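Local coordinates for protein acetylxylan esterase A (Aspergillus awamori, PDB 5X6S) that removes acetyl side groups from the main chain of acetylated xylans, acting as a secreted serine esterase in plant biomass breakdown, at residues I37-C40 against G46-G49; T140-V145 against P262-K267; I65-P70 against A96-W101; S69-G74 against G89-S94. All blocks are in the same frame, centred on the assembly; numbering follows the deposited sequence.

Contact 1. Residues I37-C40 against G46-G49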
loop_
_atom_site.group_PDB
_atom_site.type_symbol
_atom_site.label_atom_id
_atom_site.label_comp_id
_atom_site.label_asym_id
_atom_site.label_seq_id
_atom_site.Cartn_x
_atom_site.Cartn_y
_atom_site.Cartn_z
ATOM N N ILE A 37 -7.931 14.060 -11.640
ATOM C CA ILE A 37 -9.363 14.160 -11.398
ATOM C C ILE A 37 -9.918 15.546 -11.747
ATOM O O ILE A 37 -9.455 16.570 -11.194
ATOM C CB ILE A 37 -9.718 13.821 -9.940
ATOM C CG1 ILE A 37 -9.048 12.496 -9.503
ATOM C CG2 ILE A 37 -11.238 13.826 -9.753
ATOM C CD1 ILE A 37 -9.273 12.105 -8.025
ATOM N N HIS A 38 -10.877 15.568 -12.681
ATOM C CA HIS A 38 -11.305 16.766 -13.335
ATOM C C HIS A 38 -12.215 17.659 -12.438
ATOM O O HIS A 38 -12.721 17.209 -11.408
ATOM C CB HIS A 38 -12.037 16.404 -14.624
ATOM C CG HIS A 38 -13.385 15.800 -14.414
ATOM N ND1 HIS A 38 -14.503 16.543 -14.073
ATOM C CD2 HIS A 38 -13.804 14.521 -14.524
ATOM C CE1 HIS A 38 -15.552 15.753 -13.976
ATOM N NE2 HIS A 38 -15.162 14.510 -14.248
ATOM N N TYR A 39 -12.385 18.912 -12.873
ATOM C CA TYR A 39 -13.209 19.970 -12.212
ATOM C C TYR A 39 -14.691 19.913 -12.637
ATOM O O TYR A 39 -15.059 19.216 -13.580
ATOM C CB TYR A 39 -12.580 21.347 -12.535
ATOM C CG TYR A 39 -12.114 21.450 -13.971
ATOM C CD1 TYR A 39 -13.044 21.514 -15.026
ATOM C CD2 TYR A 39 -10.769 21.359 -14.291
ATOM C CE1 TYR A 39 -12.627 21.563 -16.362
ATOM C CE2 TYR A 39 -10.327 21.399 -15.608
ATOM C CZ TYR A 39 -11.266 21.491 -16.652
ATOM O OH TYR A 39 -10.838 21.523 -17.939
ATOM N N CYS A 40 -15.581 20.635 -11.949
ATOM C CA CYS A 40 -16.999 20.710 -12.394
ATOM C C CYS A 40 -17.088 21.172 -13.813
ATOM O O CYS A 40 -16.221 21.913 -14.260
ATOM C CB CYS A 40 -17.822 21.687 -11.550
ATOM S SG CYS A 40 -18.017 21.280 -9.793
ATOM N N GLY A 46 -11.738 15.459 -20.957
ATOM C CA GLY A 46 -11.446 16.888 -20.842
ATOM C C GLY A 46 -10.233 17.240 -20.024
ATOM O O GLY A 46 -9.481 18.137 -20.389
ATOM N N TYR A 47 -10.021 16.546 -18.902
ATOM C CA TYR A 47 -8.898 16.841 -18.064
ATOM C C TYR A 47 -7.626 16.292 -18.720
ATOM O O TYR A 47 -6.583 16.896 -18.631
ATOM C CB TYR A 47 -9.086 16.246 -16.678
ATOM C CG TYR A 47 -8.285 16.928 -15.574
ATOM C CD1 TYR A 47 -8.439 18.287 -15.316
ATOM C CD2 TYR A 47 -7.408 16.209 -14.762
ATOM C CE1 TYR A 47 -7.722 18.929 -14.303
ATOM C CE2 TYR A 47 -6.678 16.837 -13.713
ATOM C CZ TYR A 47 -6.857 18.197 -13.486
ATOM O OH TYR A 47 -6.183 18.837 -12.473
ATOM N N TYR A 48 -7.760 15.157 -19.397
ATOM C CA TYR A 48 -6.684 14.641 -20.277
ATOM C C TYR A 48 -6.220 15.715 -21.275
ATOM O O TYR A 48 -4.993 15.957 -21.431
ATOM C CB TYR A 48 -7.173 13.377 -20.998
ATOM C CG TYR A 48 -6.379 13.036 -22.233
ATOM C CD1 TYR A 48 -5.103 12.481 -22.132
ATOM C CD2 TYR A 48 -6.878 13.306 -23.512
ATOM C CE1 TYR A 48 -4.362 12.132 -23.267
ATOM C CE2 TYR A 48 -6.139 12.992 -24.642
ATOM C CZ TYR A 48 -4.899 12.396 -24.527
ATOM O OH TYR A 48 -4.170 12.096 -25.636
ATOM N N GLY A 49 -7.201 16.379 -21.917
ATOM C CA GLY A 49 -6.904 17.470 -22.879
ATOM C C GLY A 49 -6.367 18.766 -22.277
ATOM O O GLY A 49 -5.773 19.557 -22.976
#
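H38 and Y47 are where the two backbones come nearest, CA of H38 to CA of Y47 being 5.3 Å: the chain runs off the end of strand 33-37 through a short loop into helix 44-49. In alpha/beta-hydrolases the loop after this strand usually contributes to the oxyanion hole. Its place here, with Y39 lying against S119, the probable nucleophile, is consistent with that role. From the helix the Y47 ring reaches over, its CG anti to the backbone N (chi1 -157°), which lays one face of the ring along the backbone of I37 and H38. H38 CA makes a CH-pi contact over that face, 4.0 Å from the centroid of the Y47 ring. I37 O rests over the same face nearer the hydroxyl end, 3.8 Å from Y47 CZ. At the root of the ring, CB of Y47 packs on CB of H38 at 3.6 Å. Y39 comes to the rim instead: its CE2 lies in the plane of the Y47 ring, 3.7 Å from Y47 CD1, and the two rings form an oblique pair with planes at 78°. Both phenols are held at their far ends, Y47 OH by S118 OG on the approach to the nucleophile and Y39 OH by the carboxylate of D50. The imidazole of H38 leads away from the helix and uses both nitrogens. NE2 bonds the backbone N of S69, while ND1, with the acceptor in its ring plane, donates to Y39 O at 2.8 Å from above the carbonyl plane, along a nearly straight line of 163°.

Contact 2. Residues T140-V145 against P262-K267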
loop_
_atom_site.group_PDB
_atom_site.type_symbol
_atom_site.label_atom_id
_atom_site.label_comp_id
_atom_site.label_asym_id
_atom_site.label_seq_id
_atom_site.Cartn_x
_atom_site.Cartn_y
_atom_site.Cartn_z
ATOM N N THR A 140 -1.458 15.552 -4.869
ATOM C CA THR A 140 -1.310 17.022 -5.080
ATOM C C THR A 140 -2.690 17.596 -5.277
ATOM O O THR A 140 -3.436 17.154 -6.171
ATOM C CB THR A 140 -0.324 17.360 -6.264
ATOM O OG1 THR A 140 1.001 16.891 -5.955
ATOM C CG2 THR A 140 -0.246 18.883 -6.538
ATOM N N VAL A 141 -3.043 18.597 -4.491
ATOM C CA VAL A 141 -4.354 19.210 -4.462
ATOM C C VAL A 141 -4.257 20.625 -5.037
ATOM O O VAL A 141 -3.529 21.490 -4.472
ATOM C CB VAL A 141 -4.929 19.227 -3.011
ATOM C CG1 VAL A 141 -6.267 19.884 -2.902
ATOM C CG2 VAL A 141 -4.987 17.803 -2.428
ATOM N N TYR A 142 -4.918 20.840 -6.172
ATOM C CA TYR A 142 -5.023 22.177 -6.811
ATOM C C TYR A 142 -6.372 22.857 -6.499
ATOM O O TYR A 142 -7.379 22.666 -7.203
ATOM C CB TYR A 142 -4.764 22.128 -8.337
ATOM C CG TYR A 142 -3.343 21.867 -8.682
ATOM C CD1 TYR A 142 -2.380 22.888 -8.558
ATOM C CD2 TYR A 142 -2.910 20.610 -9.110
ATOM C CE1 TYR A 142 -1.057 22.649 -8.830
ATOM C CE2 TYR A 142 -1.535 20.374 -9.406
ATOM C CZ TYR A 142 -0.640 21.411 -9.281
ATOM O OH TYR A 142 0.677 21.255 -9.554
ATOM N N SER A 143 -6.393 23.671 -5.424
ATOM C CA SER A 143 -7.606 24.475 -5.104
ATOM C C SER A 143 -8.833 23.628 -4.811
ATOM O O SER A 143 -9.787 23.572 -5.605
ATOM C CB SER A 143 -7.919 25.476 -6.222
ATOM O OG SER A 143 -6.756 26.219 -6.598
ATOM N N GLY A 144 -8.800 22.929 -3.686
ATOM C CA GLY A 144 -9.924 22.120 -3.257
ATOM C C GLY A 144 -10.446 22.569 -1.882
ATOM O O GLY A 144 -10.238 23.717 -1.460
ATOM N N VAL A 145 -11.106 21.652 -1.193
ATOM C CA VAL A 145 -11.527 21.832 0.213
ATOM C C VAL A 145 -11.146 20.560 0.941
ATOM O O VAL A 145 -10.907 19.536 0.303
ATOM C CB VAL A 145 -13.027 22.143 0.393
ATOM C CG1 VAL A 145 -13.447 23.333 -0.450
ATOM C CG2 VAL A 145 -13.901 20.935 0.099
ATOM N N PRO A 262 -2.961 27.111 -11.393
ATOM C CA PRO A 262 -2.650 26.279 -12.589
ATOM C C PRO A 262 -1.772 25.102 -12.193
ATOM O O PRO A 262 -0.949 25.238 -11.317
ATOM C CB PRO A 262 -1.818 27.208 -13.501
ATOM C CG PRO A 262 -1.709 28.535 -12.790
ATOM C CD PRO A 262 -2.480 28.506 -11.499
ATOM N N ILE A 263 -1.923 23.971 -12.878
ATOM C CA ILE A 263 -1.148 22.797 -12.588
ATOM C C ILE A 263 0.328 23.054 -12.872
ATOM O O ILE A 263 0.694 23.594 -13.920
ATOM C CB ILE A 263 -1.600 21.628 -13.506
ATOM C CG1 ILE A 263 -3.032 21.219 -13.225
ATOM C CG2 ILE A 263 -0.660 20.436 -13.351
ATOM C CD1 ILE A 263 -3.614 20.303 -14.289
ATOM N N HIS A 264 1.199 22.673 -11.942
ATOM C CA HIS A 264 2.609 22.760 -12.134
ATOM C C HIS A 264 3.076 21.317 -12.356
ATOM O O HIS A 264 3.546 20.649 -11.430
ATOM C CB HIS A 264 3.315 23.387 -10.924
ATOM C CG HIS A 264 3.050 24.853 -10.756
ATOM N ND1 HIS A 264 1.781 25.388 -10.706
ATOM C CD2 HIS A 264 3.903 25.900 -10.668
ATOM C CE1 HIS A 264 1.862 26.703 -10.582
ATOM N NE2 HIS A 264 3.142 27.034 -10.549
ATOM N N GLY A 265 2.972 20.846 -13.595
ATOM C CA GLY A 265 3.265 19.439 -13.921
ATOM C C GLY A 265 4.683 18.959 -13.558
ATOM O O GLY A 265 4.842 17.882 -12.980
ATOM N N ASP A 266 5.729 19.748 -13.871
ATOM C CA ASP A 266 7.055 19.309 -13.495
ATOM C C ASP A 266 7.204 19.209 -11.962
ATOM O O ASP A 266 7.841 18.284 -11.453
ATOM C CB ASP A 266 8.177 20.210 -14.062
ATOM C CG ASP A 266 8.123 20.363 -15.605
ATOM O OD1 ASP A 266 7.486 19.587 -16.309
ATOM O OD2 ASP A 266 8.733 21.323 -16.103
ATOM N N LYS A 267 6.614 20.158 -11.254
ATOM C CA LYS A 267 6.614 20.122 -9.773
ATOM C C LYS A 267 5.889 18.903 -9.210
ATOM O O LYS A 267 6.283 18.355 -8.191
ATOM C CB LYS A 267 6.048 21.417 -9.175
ATOM C CG LYS A 267 6.805 22.705 -9.515
ATOM C CD LYS A 267 8.308 22.543 -9.511
ATOM C CE LYS A 267 8.875 22.495 -8.147
ATOM N NZ LYS A 267 10.366 22.720 -8.207
#
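Y142 carries this contact almost alone, its CG anti to the carbonyl carbon (chi1 -71°), which sends the ring out to the chain leading into helix 265-272. Its hydroxyl takes a hydrogen bond from the backbone N-H of H264, with 2.8 Å from H264 N to Y142 OH and 161° at the hydrogen. Just behind the hydroxyl, I263 CA lies over a face of the phenol in a CH-pi contact, 3.9 Å from the Y142 ring centroid. The I263 side chain runs across the ring at about a right angle, putting its CG2 branch 4.0 Å from Y142 CE2. On the CE1 side of the ring the carbonyl of P262 comes close, its O lying 3.6 Å from Y142 CE1. Its own segment also grips that oxygen: H264 ND1 donates to P262 O at 2.8 Å, along a bent path, the donor tilted from the carbonyl plane. Y142 closes strand 138-142 of the central, mostly parallel sheet of the alpha/beta-hydrolase fold, and the segment it meets lies between the probable catalytic histidine, a few residues earlier, and the C-terminal helix. H264 is the N-cap of that helix, so the phenol binds at the helix start. In the next shell, Y142 OH also bonds D268 OD1, its main polar partner, on the first turn of the helix. The phenol also stacks with Y197 of the adjoining strand. H264 NE2 is held by Q237 OE1, which with the bond to P262 fixes the imidazole's turn. Further back, S143 OG, just past the strand, bonds the backbone N of V261 of the same incoming chain.

Contact 3. Residues I65-P70 against A96-W101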
loop_
_atom_site.group_PDB
_atom_site.type_symbol
_atom_site.label_atom_id
_atom_site.label_comp_id
_atom_site.label_asym_id
_atom_site.label_seq_id
_atom_site.Cartn_x
_atom_site.Cartn_y
_atom_site.Cartn_z
ATOM N N ILE A 65 -4.806 7.774 -15.167
ATOM C CA ILE A 65 -6.222 7.404 -15.064
ATOM C C ILE A 65 -7.003 8.680 -14.904
ATOM O O ILE A 65 -6.657 9.495 -14.061
ATOM C CB ILE A 65 -6.549 6.489 -13.854
ATOM C CG1 ILE A 65 -5.823 5.145 -13.981
ATOM C CG2 ILE A 65 -8.076 6.304 -13.741
ATOM C CD1 ILE A 65 -5.860 4.319 -12.665
ATOM N N TYR A 66 -8.042 8.852 -15.729
ATOM C CA TYR A 66 -8.865 10.060 -15.716
ATOM C C TYR A 66 -10.277 9.629 -15.396
ATOM O O TYR A 66 -11.023 9.229 -16.313
ATOM C CB TYR A 66 -8.804 10.797 -17.103
ATOM C CG TYR A 66 -7.429 11.208 -17.577
ATOM C CD1 TYR A 66 -6.850 12.439 -17.190
ATOM C CD2 TYR A 66 -6.694 10.386 -18.432
ATOM C CE1 TYR A 66 -5.606 12.841 -17.652
ATOM C CE2 TYR A 66 -5.442 10.778 -18.893
ATOM C CZ TYR A 66 -4.877 11.964 -18.495
ATOM O OH TYR A 66 -3.628 12.285 -18.961
ATOM N N PRO A 67 -10.681 9.672 -14.107
ATOM C CA PRO A 67 -12.068 9.311 -13.777
ATOM C C PRO A 67 -12.998 10.380 -14.339
ATOM O O PRO A 67 -12.560 11.488 -14.559
ATOM C CB PRO A 67 -12.097 9.348 -12.228
ATOM C CG PRO A 67 -10.637 9.196 -11.814
ATOM C CD PRO A 67 -9.922 10.019 -12.894
ATOM N N SER A 68 -14.258 10.000 -14.609
ATOM C CA SER A 68 -15.205 10.910 -15.264
ATOM C C SER A 68 -16.531 10.919 -14.517
ATOM O O SER A 68 -17.203 9.906 -14.412
ATOM C CB SER A 68 -15.426 10.496 -16.702
ATOM O OG SER A 68 -15.708 11.619 -17.452
ATOM N N SER A 69 -16.907 12.072 -14.009
ATOM C CA SER A 69 -18.092 12.187 -13.169
ATOM C C SER A 69 -19.343 11.738 -13.917
ATOM O O SER A 69 -19.508 12.065 -15.104
ATOM C CB SER A 69 -18.302 13.599 -12.672
ATOM O OG SER A 69 -19.506 13.660 -11.928
ATOM N N PRO A 70 -20.200 10.963 -13.230
ATOM C CA PRO A 70 -21.440 10.534 -13.844
ATOM C C PRO A 70 -22.546 11.585 -13.745
ATOM O O PRO A 70 -23.646 11.347 -14.296
ATOM C CB PRO A 70 -21.846 9.322 -13.001
ATOM C CG PRO A 70 -21.324 9.673 -11.619
ATOM C CD PRO A 70 -20.026 10.408 -11.865
ATOM N N ALA A 96 -11.061 4.090 -6.678
ATOM C CA ALA A 96 -10.194 3.086 -6.066
ATOM C C ALA A 96 -10.083 1.833 -6.949
ATOM O O ALA A 96 -8.967 1.323 -7.186
ATOM C CB ALA A 96 -10.707 2.713 -4.716
ATOM N N ASN A 97 -11.219 1.340 -7.432
ATOM C CA ASN A 97 -11.269 0.179 -8.293
ATOM C C ASN A 97 -10.591 0.368 -9.650
ATOM O O ASN A 97 -10.002 -0.579 -10.231
ATOM C CB ASN A 97 -12.716 -0.321 -8.397
ATOM C CG ASN A 97 -13.255 -0.847 -7.090
ATOM O OD1 ASN A 97 -12.488 -1.201 -6.196
ATOM N ND2 ASN A 97 -14.580 -0.862 -6.939
ATOM N N MET A 98 -10.626 1.582 -10.185
ATOM C CA MET A 98 -9.887 1.904 -11.402
ATOM C C MET A 98 -8.387 1.708 -11.172
ATOM O O MET A 98 -7.654 1.192 -12.048
ATOM C CB MET A 98 -10.107 3.357 -11.788
ATOM C CG MET A 98 -11.501 3.694 -12.167
ATOM S SD MET A 98 -11.745 5.440 -12.520
ATOM C CE MET A 98 -13.483 5.630 -12.260
ATOM N N VAL A 99 -7.922 2.152 -10.009
ATOM C CA VAL A 99 -6.547 1.970 -9.619
ATOM C C VAL A 99 -6.146 0.507 -9.602
ATOM O O VAL A 99 -5.150 0.105 -10.231
ATOM C CB VAL A 99 -6.221 2.717 -8.295
ATOM C CG1 VAL A 99 -4.883 2.246 -7.701
ATOM C CG2 VAL A 99 -6.209 4.186 -8.549
ATOM N N THR A 100 -6.900 -0.309 -8.859
ATOM C CA THR A 100 -6.487 -1.677 -8.658
ATOM C C THR A 100 -6.558 -2.467 -9.956
ATOM O O THR A 100 -5.700 -3.330 -10.190
ATOM C CB THR A 100 -7.291 -2.357 -7.541
ATOM O OG1 THR A 100 -8.667 -2.436 -7.942
ATOM C CG2 THR A 100 -7.110 -1.589 -6.180
ATOM N N TRP A 101 -7.537 -2.148 -10.807
ATOM C CA TRP A 101 -7.684 -2.781 -12.131
ATOM C C TRP A 101 -6.436 -2.491 -12.971
ATOM O O TRP A 101 -5.891 -3.398 -13.607
ATOM C CB TRP A 101 -8.914 -2.272 -12.877
ATOM C CG TRP A 101 -9.153 -2.928 -14.207
ATOM C CD1 TRP A 101 -9.831 -4.110 -14.460
ATOM C CD2 TRP A 101 -8.636 -2.497 -15.455
ATOM N NE1 TRP A 101 -9.797 -4.394 -15.789
ATOM C CE2 TRP A 101 -9.080 -3.422 -16.434
ATOM C CE3 TRP A 101 -7.857 -1.409 -15.851
ATOM C CZ2 TRP A 101 -8.760 -3.282 -17.780
ATOM C CZ3 TRP A 101 -7.564 -1.262 -17.171
ATOM C CH2 TRP A 101 -7.993 -2.213 -18.127
#
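Helix 91-106 lies against one face of the central sheet, and here I65 and P67 of strand 63-68 meet M98 and V99 of the helix. The strand and helix segments run nearly antiparallel, at 150°, with their axes 9.7 Å apart at closest approach. I65 points toward the helix and divides its two branches. CD1, at the tip of the longer one, reaches the helix backbone, 3.7 Å from M98 O and 3.9 Å from V99 CA, and also brushes V99 CG2. The shorter branch, CG2, packs against the thioether, 4.0 Å from M98 SD. This is the return leg of a beta-alpha-beta crossover: the chain leaves strand 63-68, passes back along helix 91-106 and re-enters the sheet as strand 113-118, stepping over strand 33-37, whose V35 touches both P67 and V99. M98 is stretched out beyond CG (chi2 176°, chi3 -157°), so its sulfur end slides along the sheet as far as the proline. There, M98 SD is 3.9 Å from P67 CB, and the methyl CE sits beside the same carbon at 4.0 Å. The side chains that meet are all apolar and buried. V17 and M19 add to the packing round M98, and W76 lies on P67. T100 packs on I103, and W101 on S104, of the second subunit.

Contact 4. Residues S69-G74 against G89-S94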
loop_
_atom_site.group_PDB
_atom_site.type_symbol
_atom_site.label_atom_id
_atom_site.label_comp_id
_atom_site.label_asym_id
_atom_site.label_seq_id
_atom_site.Cartn_x
_atom_site.Cartn_y
_atom_site.Cartn_z
ATOM N N SER A 69 -16.907 12.072 -14.009
ATOM C CA SER A 69 -18.092 12.187 -13.169
ATOM C C SER A 69 -19.343 11.738 -13.917
ATOM O O SER A 69 -19.508 12.065 -15.104
ATOM C CB SER A 69 -18.302 13.599 -12.672
ATOM O OG SER A 69 -19.506 13.660 -11.928
ATOM N N PRO A 70 -20.200 10.963 -13.230
ATOM C CA PRO A 70 -21.440 10.534 -13.844
ATOM C C PRO A 70 -22.546 11.585 -13.745
ATOM O O PRO A 70 -23.646 11.347 -14.296
ATOM C CB PRO A 70 -21.846 9.322 -13.001
ATOM C CG PRO A 70 -21.324 9.673 -11.619
ATOM C CD PRO A 70 -20.026 10.408 -11.865
ATOM N N TYR A 71 -22.313 12.683 -13.032
ATOM C CA TYR A 71 -23.425 13.584 -12.698
ATOM C C TYR A 71 -23.623 14.757 -13.642
ATOM O O TYR A 71 -22.699 15.325 -14.254
ATOM C CB TYR A 71 -23.345 14.090 -11.258
ATOM C CG TYR A 71 -23.209 12.966 -10.249
ATOM C CD1 TYR A 71 -24.251 12.066 -10.040
ATOM C CD2 TYR A 71 -22.009 12.785 -9.508
ATOM C CE1 TYR A 71 -24.116 11.013 -9.130
ATOM C CE2 TYR A 71 -21.869 11.735 -8.609
ATOM C CZ TYR A 71 -22.918 10.847 -8.423
ATOM O OH TYR A 71 -22.813 9.794 -7.554
ATOM N N SER A 72 -24.882 15.151 -13.738
ATOM C CA SER A 72 -25.221 16.379 -14.437
ATOM C C SER A 72 -24.457 17.544 -13.766
ATOM O O SER A 72 -24.495 17.703 -12.560
ATOM C CB SER A 72 -26.746 16.596 -14.350
ATOM O OG SER A 72 -27.051 17.704 -15.147
ATOM N N GLY A 73 -23.749 18.339 -14.555
ATOM C CA GLY A 73 -23.027 19.452 -13.978
ATOM C C GLY A 73 -21.548 19.106 -13.814
ATOM O O GLY A 73 -20.697 20.001 -13.643
ATOM N N GLY A 74 -21.252 17.803 -13.868
ATOM C CA GLY A 74 -19.884 17.300 -13.914
ATOM C C GLY A 74 -19.054 17.426 -12.640
ATOM O O GLY A 74 -17.850 17.147 -12.670
ATOM N N GLY A 89 -18.962 2.565 -1.384
ATOM C CA GLY A 89 -19.647 2.360 -2.681
ATOM C C GLY A 89 -19.881 3.611 -3.496
ATOM O O GLY A 89 -20.501 3.558 -4.570
ATOM N N GLY A 90 -19.415 4.762 -2.998
ATOM C CA GLY A 90 -19.599 6.024 -3.713
ATOM C C GLY A 90 -18.573 6.233 -4.818
ATOM O O GLY A 90 -17.774 5.308 -5.098
ATOM N N ASN A 91 -18.573 7.410 -5.459
ATOM C CA ASN A 91 -17.637 7.751 -6.507
ATOM C C ASN A 91 -16.208 7.394 -6.113
ATOM O O ASN A 91 -15.453 6.880 -6.905
ATOM C CB ASN A 91 -17.597 9.246 -6.833
ATOM C CG ASN A 91 -18.793 9.791 -7.597
ATOM O OD1 ASN A 91 -18.886 10.960 -7.750
ATOM N ND2 ASN A 91 -19.673 8.955 -8.083
ATOM N N SER A 92 -15.853 7.702 -4.886
ATOM C CA SER A 92 -14.491 7.444 -4.426
ATOM C C SER A 92 -14.068 5.965 -4.502
ATOM O O SER A 92 -12.910 5.633 -4.880
ATOM C CB SER A 92 -14.306 8.016 -3.029
ATOM O OG SER A 92 -15.309 7.547 -2.138
ATOM N N ASN A 93 -14.998 5.085 -4.153
ATOM C CA ASN A 93 -14.849 3.644 -4.254
ATOM C C ASN A 93 -14.603 3.216 -5.720
ATOM O O ASN A 93 -13.760 2.411 -5.994
ATOM C CB ASN A 93 -16.073 2.948 -3.680
ATOM C CG ASN A 93 -15.807 1.546 -3.130
ATOM O OD1 ASN A 93 -16.494 1.111 -2.230
ATOM N ND2 ASN A 93 -14.817 0.874 -3.641
ATOM N N SER A 94 -15.349 3.804 -6.639
ATOM C CA SER A 94 -15.140 3.558 -8.027
ATOM C C SER A 94 -13.732 3.905 -8.475
ATOM O O SER A 94 -13.096 3.106 -9.163
ATOM C CB SER A 94 -16.180 4.333 -8.843
ATOM O OG SER A 94 -17.469 3.742 -8.665
HETATM O O HOH W 1 -21.033 8.741 -5.149
#
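Y71 and N91 reach for each other from opposite directions, each with CG anti to its own carbonyl carbon (chi1 -53° for the tyrosine, -73° for the asparagine), which brings phenol and amide together at the start of helix 91-106. The loop side is built from tight turns. S69 OG accepts from Y71 N, an ST turn with a 3.2 Å bond that is almost straight, and a type II beta turn follows from Y71 to G74. Within the first turn P70 folds over the tyrosine, its CG about 3.6 Å above the centre of the Y71 ring. The same corner of the proline faces the helix, with CG 4.0 Å from N91 ND2. N91 meets the phenol at its edge: OD1 lies near the ring plane, 3.2 Å from Y71 CE2, and the amide plane is turned 32° from that of the ring. What fixes the amide lies outside the two segments, since OD1 accepts from the backbone N of D77 and ND2 bonds T15 OG1. Both polar atoms of this buried group therefore have partners, and its rotation is set by them. G90 is the N-cap, its O receiving S94 N, and G89 N donates to N93 OD1 along a lone pair, in the carbonyl plane. The arrangement joins the loop after strand 63-68 to the helix that the same chain forms next. N91, the first helical residue, also uses its backbone: N91 N donates to a water at 2.8 Å, and that water is hydrogen-bonded to Y71 OH at 3.2 Å.

Overall arrangement
Contacts 1 and 3 are buried; 2 and 4 are only partly so. Contact 3, made by apolar side chains, lies between the sheet and a helix on its face, whereas contacts 1 and 2 gather tyrosines at strand ends near the probable nucleophile and touch each other through Y47 and I263. Contact 4 shares S69 and P70 with contact 3 and uses the same helix, 91-106, but about two turns nearer its start, where amide, phenol and water replace methyls and sulfur. H38 connects contact 1 with both, through its bond to S69. Contacts 2 and 4 stand farthest apart, about 21 Å between centres, on opposite sides of the chain's centre.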